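Local coordinates for protein ATP-dependent DNA helicase PIF1 (Candida albicans, PDB 7OTJ) that probably couples ATP hydrolysis to 5'-3' unwinding of DNA, G-quadruplexes included, in the upkeep of nuclear and mitochondrial genomes, at residues 394-399 with 436-441; 216-221 with 492-497; 123-128 with 176-181. All blocks are in the same frame, centred on the assembly; numbering follows the deposited sequence.

Contact 1 (394-399 with 436-441)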
loop_
_atom_site.group_PDB
_atom_site.type_symbol
_atom_site.label_atom_id
_atom_site.label_comp_id
_atom_site.label_asym_id
_atom_site.label_seq_id
_atom_site.Cartn_x
_atom_site.Cartn_y
_atom_site.Cartn_z
ATOM N N LEU A 394 -7.114 -8.762 27.883
ATOM C CA LEU A 394 -6.676 -10.153 27.983
ATOM C C LEU A 394 -7.821 -11.068 28.392
ATOM O O LEU A 394 -7.840 -12.243 28.004
ATOM C CB LEU A 394 -5.524 -10.282 28.980
ATOM C CG LEU A 394 -4.121 -9.905 28.501
ATOM C CD1 LEU A 394 -3.082 -10.310 29.536
ATOM C CD2 LEU A 394 -3.821 -10.547 27.155
ATOM N N MET A 395 -8.760 -10.561 29.195
ATOM C CA MET A 395 -9.935 -11.344 29.564
ATOM C C MET A 395 -10.665 -11.857 28.329
ATOM O O MET A 395 -11.109 -13.010 28.293
ATOM C CB MET A 395 -10.875 -10.503 30.432
ATOM C CG MET A 395 -10.385 -10.270 31.858
ATOM S SD MET A 395 -10.371 -11.779 32.853
ATOM C CE MET A 395 -9.872 -11.142 34.454
ATOM N N LYS A 396 -10.809 -11.008 27.309
ATOM C CA LYS A 396 -11.475 -11.417 26.079
ATOM C C LYS A 396 -10.721 -12.513 25.332
ATOM O O LYS A 396 -11.334 -13.243 24.543
ATOM C CB LYS A 396 -11.672 -10.202 25.173
ATOM C CG LYS A 396 -12.555 -9.127 25.782
ATOM C CD LYS A 396 -11.956 -7.746 25.583
ATOM C CE LYS A 396 -11.694 -7.465 24.113
ATOM N NZ LYS A 396 -12.938 -7.496 23.293
ATOM N N ASP A 397 -9.412 -12.648 25.553
ATOM C CA ASP A 397 -8.614 -13.686 24.893
ATOM C C ASP A 397 -8.904 -15.040 25.539
ATOM O O ASP A 397 -8.312 -15.409 26.554
ATOM C CB ASP A 397 -7.125 -13.357 24.968
ATOM C CG ASP A 397 -6.738 -12.176 24.093
ATOM O OD1 ASP A 397 -6.997 -11.022 24.494
ATOM O OD2 ASP A 397 -6.159 -12.400 23.008
ATOM N N TYR A 398 -9.836 -15.791 24.942
ATOM C CA TYR A 398 -10.062 -17.175 25.353
ATOM C C TYR A 398 -8.924 -18.100 24.934
ATOM O O TYR A 398 -8.861 -19.235 25.416
ATOM C CB TYR A 398 -11.389 -17.688 24.792
ATOM C CG TYR A 398 -12.600 -17.024 25.411
ATOM C CD1 TYR A 398 -13.131 -17.485 26.612
ATOM C CD2 TYR A 398 -13.206 -15.930 24.805
ATOM C CE1 TYR A 398 -14.236 -16.877 27.188
ATOM C CE2 TYR A 398 -14.310 -15.316 25.375
ATOM C CZ TYR A 398 -14.820 -15.794 26.566
ATOM O OH TYR A 398 -15.917 -15.188 27.136
ATOM N N LYS A 399 -8.058 -17.650 24.021
ATOM C CA LYS A 399 -6.835 -18.335 23.602
ATOM C C LYS A 399 -7.102 -19.592 22.776
ATOM O O LYS A 399 -6.201 -20.427 22.620
ATOM C CB LYS A 399 -5.951 -18.691 24.808
ATOM C CG LYS A 399 -4.774 -17.754 25.045
ATOM C CD LYS A 399 -5.185 -16.462 25.726
ATOM C CE LYS A 399 -5.419 -16.675 27.209
ATOM N NZ LYS A 399 -5.722 -15.394 27.902
ATOM N N LEU A 436 -14.815 1.500 20.892
ATOM C CA LEU A 436 -16.191 1.386 20.429
ATOM C C LEU A 436 -16.459 0.055 19.742
ATOM O O LEU A 436 -17.560 -0.494 19.872
ATOM C CB LEU A 436 -16.519 2.543 19.478
ATOM C CG LEU A 436 -16.285 3.966 20.017
ATOM C CD1 LEU A 436 -16.590 5.019 18.964
ATOM C CD2 LEU A 436 -17.100 4.234 21.274
ATOM N N VAL A 437 -15.462 -0.493 19.052
ATOM C CA VAL A 437 -15.555 -1.792 18.400
ATOM C C VAL A 437 -14.220 -2.499 18.594
ATOM O O VAL A 437 -13.162 -1.867 18.525
ATOM C CB VAL A 437 -15.892 -1.660 16.900
ATOM C CG1 VAL A 437 -15.822 -3.007 16.231
ATOM C CG2 VAL A 437 -17.267 -1.059 16.708
ATOM N N SER A 438 -14.273 -3.804 18.880
ATOM C CA SER A 438 -13.074 -4.610 19.067
ATOM C C SER A 438 -13.162 -5.899 18.258
ATOM O O SER A 438 -14.198 -6.574 18.256
ATOM C CB SER A 438 -12.868 -4.936 20.547
ATOM O OG SER A 438 -11.700 -5.712 20.741
ATOM N N ARG A 439 -12.058 -6.259 17.605
ATOM C CA ARG A 439 -11.930 -7.551 16.943
ATOM C C ARG A 439 -10.598 -8.170 17.328
ATOM O O ARG A 439 -9.547 -7.539 17.171
ATOM C CB ARG A 439 -12.017 -7.450 15.414
ATOM C CG ARG A 439 -11.537 -8.731 14.722
ATOM C CD ARG A 439 -11.832 -8.752 13.234
ATOM N NE ARG A 439 -13.256 -8.900 12.968
ATOM C CZ ARG A 439 -13.812 -8.756 11.773
ATOM N NH1 ARG A 439 -13.083 -8.492 10.698
ATOM N NH2 ARG A 439 -15.134 -8.868 11.657
ATOM N N ILE A 440 -10.643 -9.406 17.813
ATOM C CA ILE A 440 -9.452 -10.149 18.196
ATOM C C ILE A 440 -9.283 -11.273 17.188
ATOM O O ILE A 440 -10.196 -12.085 16.988
ATOM C CB ILE A 440 -9.551 -10.685 19.632
ATOM C CG1 ILE A 440 -9.709 -9.519 20.615
ATOM C CG2 ILE A 440 -8.325 -11.521 19.974
ATOM C CD1 ILE A 440 -9.857 -9.939 22.061
ATOM N N GLN A 441 -8.124 -11.302 16.537
ATOM C CA GLN A 441 -7.826 -12.277 15.502
ATOM C C GLN A 441 -6.315 -12.360 15.366
ATOM O O GLN A 441 -5.593 -11.428 15.726
ATOM C CB GLN A 441 -8.476 -11.881 14.169
ATOM C CG GLN A 441 -8.226 -12.839 13.007
ATOM C CD GLN A 441 -8.891 -14.186 13.205
ATOM O OE1 GLN A 441 -8.381 -15.048 13.923
ATOM N NE2 GLN A 441 -10.042 -14.372 12.568
#
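A small mixed contact, in which the methylenes of Lys396 and the carboxylate of Asp397 pack on the methyl groups of Ile440, sets the turn after helix 389-394 against strand 435-446 of the antiparallel sheet. Ile440 does most of the work from the strand side. Its CD1 methyl lies 3.6 Å from Lys396 CB and also meets the carboxylate of Asp397, while its CG2 branch is 3.8 Å from Asp397 OD2. The methylene part of Lys396 is used as hydrocarbon: bent at every torsion beyond chi1, the chain curls past the isoleucine methyl, with CE 3.7 Å from Ile440 CD1. The same folding carries the ammonium group on to Ser438, two residues earlier on the strand, where Lys396 NZ makes a weak hydrogen bond of 3.4 Å to Ser438 OG. That hydroxyl has its stronger partner in Gln425, so the lysine is an addition to an existing polar pair. Here a lysine shows its double nature, with an apolar stem against a methyl group and a charged tip near a hydroxyl.

The turn itself is type I, from Leu394 to Asp397, closed by Asp397 N to Leu394 O at 2.9 Å. Just beyond it, Lys399 NZ gives Asp397 O a 2.9 Å hydrogen bond, linking that side chain back to the end of the turn. On the strand, Ser438 and Ile440 point toward the turn, whereas Arg439 between them points away, toward Leu278 and a salt bridge with Asp265. The sheet is consistent with the inserted, SH3-like 2B region of Pif1 helicases. Strand 435-446 runs antiparallel to strands 259-267 and 424-429; Gln425 of the latter also touches Lys396, while helix 273-279 packs on Val437.

Contact 2 (216-221 with 492-497); sequences RDFCRL and LNFNRS. With PO4 (phosphate ion), chain R.
Phe494 lays one face of its ring against Phe218, and this pair is the tight half of a contact whose other half opens toward a bound phosphate. Phe218 CB stands over the Phe494 face, 3.7 Å from the ring centroid and 16° off the normal, a clear CH-pi contact. The two rings are nearly parallel, with planes at 19°, but offset so that little of one lies over the other, and their centroids are 5.2 Å from each other; the beta carbon, rather than the second ring, takes the place of a stacking partner. With CG anti to the backbone N (chi1 179°), Phe494 extends from its loop toward the helix. Cys219 adds an oblique sulfur-aromatic approach, its SG 3.9 Å from Phe494 CD1.

The looser side begins at the ring's edge, where phosphate O3 lies near the plane of Phe494. This ion, probably from the crystallisation liquor, is held mainly by the exposed Arg496: the backbone N donates to phosphate O1 over 3.1 Å, while NE and NH2 of the guanidinium both make weak hydrogen bonds to phosphate O2, the NH2 bond measuring 2.7 Å. Asn495 forms an Asx turn, Ser497 N reaching Asn495 OD1 at 3.2 Å from above the carbonyl plane. Here, then, a close hydrocarbon contact over the ring face gives way, at the ring edge, to a polar anion site.

Phe218 continues inward onto Phe198 and Met201 of helix 196-204, and Phe494 also touches Met467 and Ala215. Arg496 is tied back to the start of helix 212-219 by a salt bridge with Asp212. The contact thereby fastens that helix to the loop leaving strand 489-492, an outermost strand of the four-stranded parallel sheet, at the end of the predicted DNA-binding region.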
loop_
_atom_site.group_PDB
_atom_site.type_symbol
_atom_site.label_atom_id
_atom_site.label_comp_id
_atom_site.label_asym_id
_atom_site.label_seq_id
_atom_site.Cartn_x
_atom_site.Cartn_y
_atom_site.Cartn_z
ATOM N N ARG A 216 1.141 -8.538 -28.928
ATOM C CA ARG A 216 1.492 -9.930 -29.181
ATOM C C ARG A 216 2.532 -10.434 -28.184
ATOM O O ARG A 216 2.410 -11.547 -27.658
ATOM C CB ARG A 216 1.997 -10.078 -30.613
ATOM C CG ARG A 216 2.213 -11.509 -31.028
ATOM C CD ARG A 216 3.681 -11.791 -31.242
ATOM N NE ARG A 216 4.155 -11.290 -32.527
ATOM C CZ ARG A 216 4.936 -10.230 -32.680
ATOM N NH1 ARG A 216 5.337 -9.511 -31.641
ATOM N NH2 ARG A 216 5.332 -9.886 -33.903
ATOM N N ASP A 217 3.538 -9.609 -27.874
ATOM C CA ASP A 217 4.594 -10.029 -26.956
ATOM C C ASP A 217 4.052 -10.314 -25.560
ATOM O O ASP A 217 4.630 -11.123 -24.823
ATOM C CB ASP A 217 5.709 -8.979 -26.902
ATOM C CG ASP A 217 6.624 -9.025 -28.121
ATOM O OD1 ASP A 217 6.314 -9.767 -29.077
ATOM O OD2 ASP A 217 7.657 -8.324 -28.120
ATOM N N PHE A 218 2.961 -9.654 -25.167
ATOM C CA PHE A 218 2.366 -9.966 -23.874
ATOM C C PHE A 218 1.540 -11.244 -23.936
ATOM O O PHE A 218 1.550 -12.034 -22.987
ATOM C CB PHE A 218 1.501 -8.802 -23.385
ATOM C CG PHE A 218 2.276 -7.714 -22.700
ATOM C CD1 PHE A 218 2.933 -7.964 -21.506
ATOM C CD2 PHE A 218 2.331 -6.435 -23.235
ATOM C CE1 PHE A 218 3.643 -6.959 -20.862
ATOM C CE2 PHE A 218 3.037 -5.432 -22.597
ATOM C CZ PHE A 218 3.694 -5.694 -21.412
ATOM N N CYS A 219 0.836 -11.476 -25.047
ATOM C CA CYS A 219 0.070 -12.710 -25.170
ATOM C C CYS A 219 0.983 -13.927 -25.151
ATOM O O CYS A 219 0.596 -14.983 -24.637
ATOM C CB CYS A 219 -0.777 -12.679 -26.441
ATOM S SG CYS A 219 -2.171 -11.524 -26.364
ATOM N N ARG A 220 2.222 -13.776 -25.622
ATOM C CA ARG A 220 3.162 -14.888 -25.596
ATOM C C ARG A 220 3.533 -15.281 -24.173
ATOM O O ARG A 220 4.000 -16.404 -23.954
ATOM C CB ARG A 220 4.426 -14.535 -26.392
ATOM C CG ARG A 220 4.182 -14.293 -27.881
ATOM C CD ARG A 220 5.373 -14.748 -28.715
ATOM N NE ARG A 220 6.355 -13.695 -28.913
ATOM C CZ ARG A 220 6.725 -13.223 -30.096
ATOM N NH1 ARG A 220 6.257 -13.734 -31.223
ATOM N NH2 ARG A 220 7.596 -12.218 -30.151
ATOM N N LEU A 221 3.312 -14.395 -23.201
ATOM C CA LEU A 221 3.610 -14.665 -21.801
ATOM C C LEU A 221 2.528 -15.484 -21.102
ATOM O O LEU A 221 2.657 -15.751 -19.902
ATOM C CB LEU A 221 3.835 -13.351 -21.053
ATOM C CG LEU A 221 5.005 -12.527 -21.587
ATOM C CD1 LEU A 221 5.179 -11.252 -20.772
ATOM C CD2 LEU A 221 6.290 -13.352 -21.605
ATOM N N LEU A 492 -2.440 -13.581 -18.264
ATOM C CA LEU A 492 -3.659 -14.250 -18.689
ATOM C C LEU A 492 -4.680 -13.224 -19.164
ATOM O O LEU A 492 -4.855 -12.170 -18.540
ATOM C CB LEU A 492 -4.247 -15.095 -17.552
ATOM C CG LEU A 492 -3.356 -16.213 -16.997
ATOM C CD1 LEU A 492 -4.039 -16.914 -15.834
ATOM C CD2 LEU A 492 -2.970 -17.210 -18.078
ATOM N N ASN A 493 -5.338 -13.539 -20.282
ATOM C CA ASN A 493 -6.451 -12.755 -20.820
ATOM C C ASN A 493 -6.042 -11.327 -21.171
ATOM O O ASN A 493 -6.818 -10.386 -21.000
ATOM C CB ASN A 493 -7.628 -12.748 -19.844
ATOM C CG ASN A 493 -8.184 -14.132 -19.604
ATOM O OD1 ASN A 493 -8.911 -14.671 -20.440
ATOM N ND2 ASN A 493 -7.854 -14.715 -18.455
ATOM N N PHE A 494 -4.846 -11.174 -21.742
ATOM C CA PHE A 494 -4.380 -9.861 -22.163
ATOM C C PHE A 494 -5.234 -9.349 -23.312
ATOM O O PHE A 494 -5.647 -10.112 -24.188
ATOM C CB PHE A 494 -2.914 -9.903 -22.597
ATOM C CG PHE A 494 -2.389 -8.570 -23.074
ATOM C CD1 PHE A 494 -2.552 -8.165 -24.391
ATOM C CD2 PHE A 494 -1.742 -7.712 -22.197
ATOM C CE1 PHE A 494 -2.088 -6.935 -24.819
ATOM C CE2 PHE A 494 -1.274 -6.483 -22.620
ATOM C CZ PHE A 494 -1.445 -6.094 -23.934
ATOM N N ASN A 495 -5.516 -8.050 -23.293
ATOM C CA ASN A 495 -6.245 -7.421 -24.384
ATOM C C ASN A 495 -6.017 -5.916 -24.319
ATOM O O ASN A 495 -6.019 -5.335 -23.231
ATOM C CB ASN A 495 -7.736 -7.764 -24.301
ATOM C CG ASN A 495 -8.465 -7.514 -25.591
ATOM O OD1 ASN A 495 -8.162 -6.568 -26.318
ATOM N ND2 ASN A 495 -9.444 -8.360 -25.887
ATOM N N ARG A 496 -5.815 -5.292 -25.486
ATOM C CA ARG A 496 -5.598 -3.846 -25.540
ATOM C C ARG A 496 -6.771 -3.065 -24.967
ATOM O O ARG A 496 -6.577 -1.983 -24.397
ATOM C CB ARG A 496 -5.330 -3.405 -26.978
ATOM C CG ARG A 496 -3.911 -3.680 -27.433
ATOM C CD ARG A 496 -3.704 -3.340 -28.897
ATOM N NE ARG A 496 -4.197 -4.391 -29.778
ATOM C CZ ARG A 496 -3.910 -4.477 -31.069
ATOM N NH1 ARG A 496 -3.141 -3.581 -31.666
ATOM N NH2 ARG A 496 -4.400 -5.492 -31.779
ATOM N N SER A 497 -7.993 -3.580 -25.126
ATOM C CA SER A 497 -9.160 -2.935 -24.536
ATOM C C SER A 497 -9.019 -2.746 -23.030
ATOM O O SER A 497 -9.686 -1.876 -22.462
ATOM C CB SER A 497 -10.417 -3.749 -24.851
ATOM O OG SER A 497 -10.246 -5.100 -24.460
HETATM P P PO4 R . -4.914 -8.205 -28.596
HETATM O O1 PO4 R . -5.790 -7.576 -27.544
HETATM O O2 PO4 R . -4.607 -7.173 -29.654
HETATM O O3 PO4 R . -3.627 -8.685 -27.966
HETATM O O4 PO4 R . -5.642 -9.376 -29.212
#

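Contact 3 (123-128 with 176-181)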
loop_
_atom_site.group_PDB
_atom_site.type_symbol
_atom_site.label_atom_id
_atom_site.label_comp_id
_atom_site.label_asym_id
_atom_site.label_seq_id
_atom_site.Cartn_x
_atom_site.Cartn_y
_atom_site.Cartn_z
ATOM N N ILE A 123 -6.728 22.159 6.424
ATOM C CA ILE A 123 -6.559 21.707 7.800
ATOM C C ILE A 123 -5.161 22.046 8.292
ATOM O O ILE A 123 -4.979 22.489 9.432
ATOM C CB ILE A 123 -6.853 20.197 7.912
ATOM C CG1 ILE A 123 -8.345 19.970 8.144
ATOM C CG2 ILE A 123 -6.056 19.564 9.040
ATOM C CD1 ILE A 123 -9.006 19.077 7.138
ATOM N N ALA A 124 -4.158 21.861 7.432
ATOM C CA ALA A 124 -2.795 22.246 7.776
ATOM C C ALA A 124 -2.723 23.711 8.187
ATOM O O ALA A 124 -2.177 24.044 9.245
ATOM C CB ALA A 124 -1.870 21.976 6.590
ATOM N N LYS A 125 -3.273 24.603 7.360
ATOM C CA LYS A 125 -3.246 26.026 7.677
ATOM C C LYS A 125 -3.951 26.312 8.997
ATOM O O LYS A 125 -3.423 27.033 9.850
ATOM C CB LYS A 125 -3.867 26.830 6.536
ATOM C CG LYS A 125 -3.115 26.697 5.215
ATOM C CD LYS A 125 -3.834 27.401 4.077
ATOM C CE LYS A 125 -3.089 27.213 2.768
ATOM N NZ LYS A 125 -3.737 27.946 1.651
ATOM N N ASN A 126 -5.144 25.744 9.186
ATOM C CA ASN A 126 -5.942 26.074 10.364
ATOM C C ASN A 126 -5.259 25.618 11.646
ATOM O O ASN A 126 -5.050 26.415 12.568
ATOM C CB ASN A 126 -7.329 25.444 10.251
ATOM C CG ASN A 126 -8.276 25.943 11.318
ATOM O OD1 ASN A 126 -9.028 26.893 11.096
ATOM N ND2 ASN A 126 -8.240 25.315 12.489
ATOM N N LEU A 127 -4.909 24.332 11.726
ATOM C CA LEU A 127 -4.356 23.784 12.958
ATOM C C LEU A 127 -3.027 24.429 13.328
ATOM O O LEU A 127 -2.678 24.491 14.513
ATOM C CB LEU A 127 -4.185 22.274 12.823
ATOM C CG LEU A 127 -5.438 21.452 12.517
ATOM C CD1 LEU A 127 -5.076 19.993 12.517
ATOM C CD2 LEU A 127 -6.520 21.733 13.534
ATOM N N ARG A 128 -2.280 24.918 12.342
ATOM C CA ARG A 128 -0.953 25.465 12.581
ATOM C C ARG A 128 -0.920 26.990 12.622
ATOM O O ARG A 128 0.156 27.562 12.824
ATOM C CB ARG A 128 0.019 24.948 11.515
ATOM C CG ARG A 128 0.248 23.453 11.578
ATOM C CD ARG A 128 0.811 22.917 10.274
ATOM N NE ARG A 128 2.068 23.555 9.900
ATOM C CZ ARG A 128 3.263 23.156 10.312
ATOM N NH1 ARG A 128 3.401 22.174 11.187
ATOM N NH2 ARG A 128 4.349 23.750 9.827
ATOM N N TRP A 176 -2.456 21.517 -4.746
ATOM C CA TRP A 176 -1.292 21.130 -5.534
ATOM C C TRP A 176 -0.649 22.339 -6.201
ATOM O O TRP A 176 0.573 22.519 -6.142
ATOM C CB TRP A 176 -1.712 20.104 -6.585
ATOM C CG TRP A 176 -0.610 19.573 -7.428
ATOM C CD1 TRP A 176 -0.065 20.157 -8.536
ATOM C CD2 TRP A 176 0.069 18.324 -7.256
ATOM N NE1 TRP A 176 0.928 19.351 -9.056
ATOM C CE2 TRP A 176 1.025 18.220 -8.287
ATOM C CE3 TRP A 176 -0.036 17.283 -6.327
ATOM C CZ2 TRP A 176 1.866 17.123 -8.408
ATOM C CZ3 TRP A 176 0.801 16.192 -6.453
ATOM C CH2 TRP A 176 1.738 16.122 -7.484
ATOM N N LYS A 177 -1.462 23.189 -6.832
ATOM C CA LYS A 177 -0.912 24.253 -7.663
ATOM C C LYS A 177 -0.202 25.321 -6.840
ATOM O O LYS A 177 0.759 25.931 -7.321
ATOM C CB LYS A 177 -2.021 24.871 -8.513
ATOM C CG LYS A 177 -2.738 23.857 -9.376
ATOM C CD LYS A 177 -3.803 24.499 -10.248
ATOM C CE LYS A 177 -4.540 23.450 -11.072
ATOM N NZ LYS A 177 -5.632 24.044 -11.888
ATOM N N GLU A 178 -0.650 25.567 -5.612
ATOM C CA GLU A 178 -0.010 26.580 -4.788
ATOM C C GLU A 178 1.140 26.029 -3.950
ATOM O O GLU A 178 1.961 26.815 -3.468
ATOM C CB GLU A 178 -1.044 27.259 -3.879
ATOM C CG GLU A 178 -1.422 26.456 -2.664
ATOM C CD GLU A 178 -2.290 27.233 -1.706
ATOM O OE1 GLU A 178 -2.628 28.399 -2.011
ATOM O OE2 GLU A 178 -2.635 26.681 -0.643
ATOM N N THR A 179 1.255 24.708 -3.803
ATOM C CA THR A 179 2.298 24.122 -2.964
ATOM C C THR A 179 3.461 23.555 -3.770
ATOM O O THR A 179 4.621 23.841 -3.455
ATOM C CB THR A 179 1.727 23.020 -2.067
ATOM O OG1 THR A 179 0.584 23.511 -1.359
ATOM C CG2 THR A 179 2.778 22.589 -1.064
ATOM N N ILE A 180 3.175 22.725 -4.777
ATOM C CA ILE A 180 4.229 22.098 -5.574
ATOM C C ILE A 180 4.984 23.180 -6.331
ATOM O O ILE A 180 4.401 23.933 -7.118
ATOM C CB ILE A 180 3.639 21.051 -6.529
ATOM C CG1 ILE A 180 2.986 19.918 -5.740
ATOM C CG2 ILE A 180 4.702 20.506 -7.478
ATOM C CD1 ILE A 180 3.935 19.207 -4.808
ATOM N N GLN A 181 6.280 23.292 -6.065
ATOM C CA GLN A 181 7.095 24.319 -6.695
ATOM C C GLN A 181 7.940 23.797 -7.847
ATOM O O GLN A 181 8.400 24.594 -8.671
ATOM C CB GLN A 181 8.010 24.975 -5.657
ATOM C CG GLN A 181 7.277 25.444 -4.417
ATOM C CD GLN A 181 8.213 26.075 -3.412
ATOM O OE1 GLN A 181 8.675 25.419 -2.474
ATOM N NE2 GLN A 181 8.510 27.357 -3.610
#
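Glu178 OE2 is gripped twice, by Lys125 NZ across the contact and by Asn121 ND2, which sits one helical turn before the lysine. The lysine bond is a salt bridge with a hydrogen bond of 2.8 Å between Lys125 NZ and Glu178 OE2, received on the syn lone pair, on the side of the other carboxylate oxygen. That second oxygen is more remote, Glu178 OE1 lying 3.9 Å from Lys125 NZ, so the ammonium group meets the carboxylate through one oxygen rather than astride both. Two donors on OE2 should restrict the rotation of the carboxylate and would be expected to favour its charged form.

The long side chains reach toward each other from the two helices and span the gap by being straight. Lys125 is extended all the way beyond CG. Glu178 is extended too, after a first torsion of 79° that places CG between the backbone N and the carbonyl carbon. Little else touches, and the contact is a single surface salt bridge, with only 64 Å² buried.

Behind Glu178, helix 174-179 ends: Trp176 O accepts from both Thr179 N and Ile180 N, and Ile180 CG1 covers the centre of one face of the Trp176 ring. That ring also meets Phe22 edge-to-face, on the strand leading into the ATP-binding loop.

Helix 114-128 crosses between the adjacent parallel strands 103-107 and 138-143, a beta-alpha-beta crossover, and helix 174-179 leads into edge strand 182-186. These are elements of the first RecA-like domain, a P-loop NTPase fold, and the salt bridge joins two of its helices at the surface.

From the N terminus, contact 3 comes first: it closes a loop between residues 123-128 and 176-181, wholly within the P-loop domain, and is finished before the others begin. Contact 2 then opens at 216-221 and closes only at 492-497, 271 residues on, joining a helix to the end of the second parallel sheet. Contact 1, 394-399 with 436-441, is nested inside that long loop and joins a loop to a strand of the inserted antiparallel sheet. The three do not touch; contacts 1 and 2 lie on opposite sides of the chain's centre, their centres 47 Å apart. Contact 3 thus belongs to the first RecA-like domain, contact 2 to the second parallel sheet and contact 1 to the inserted domain.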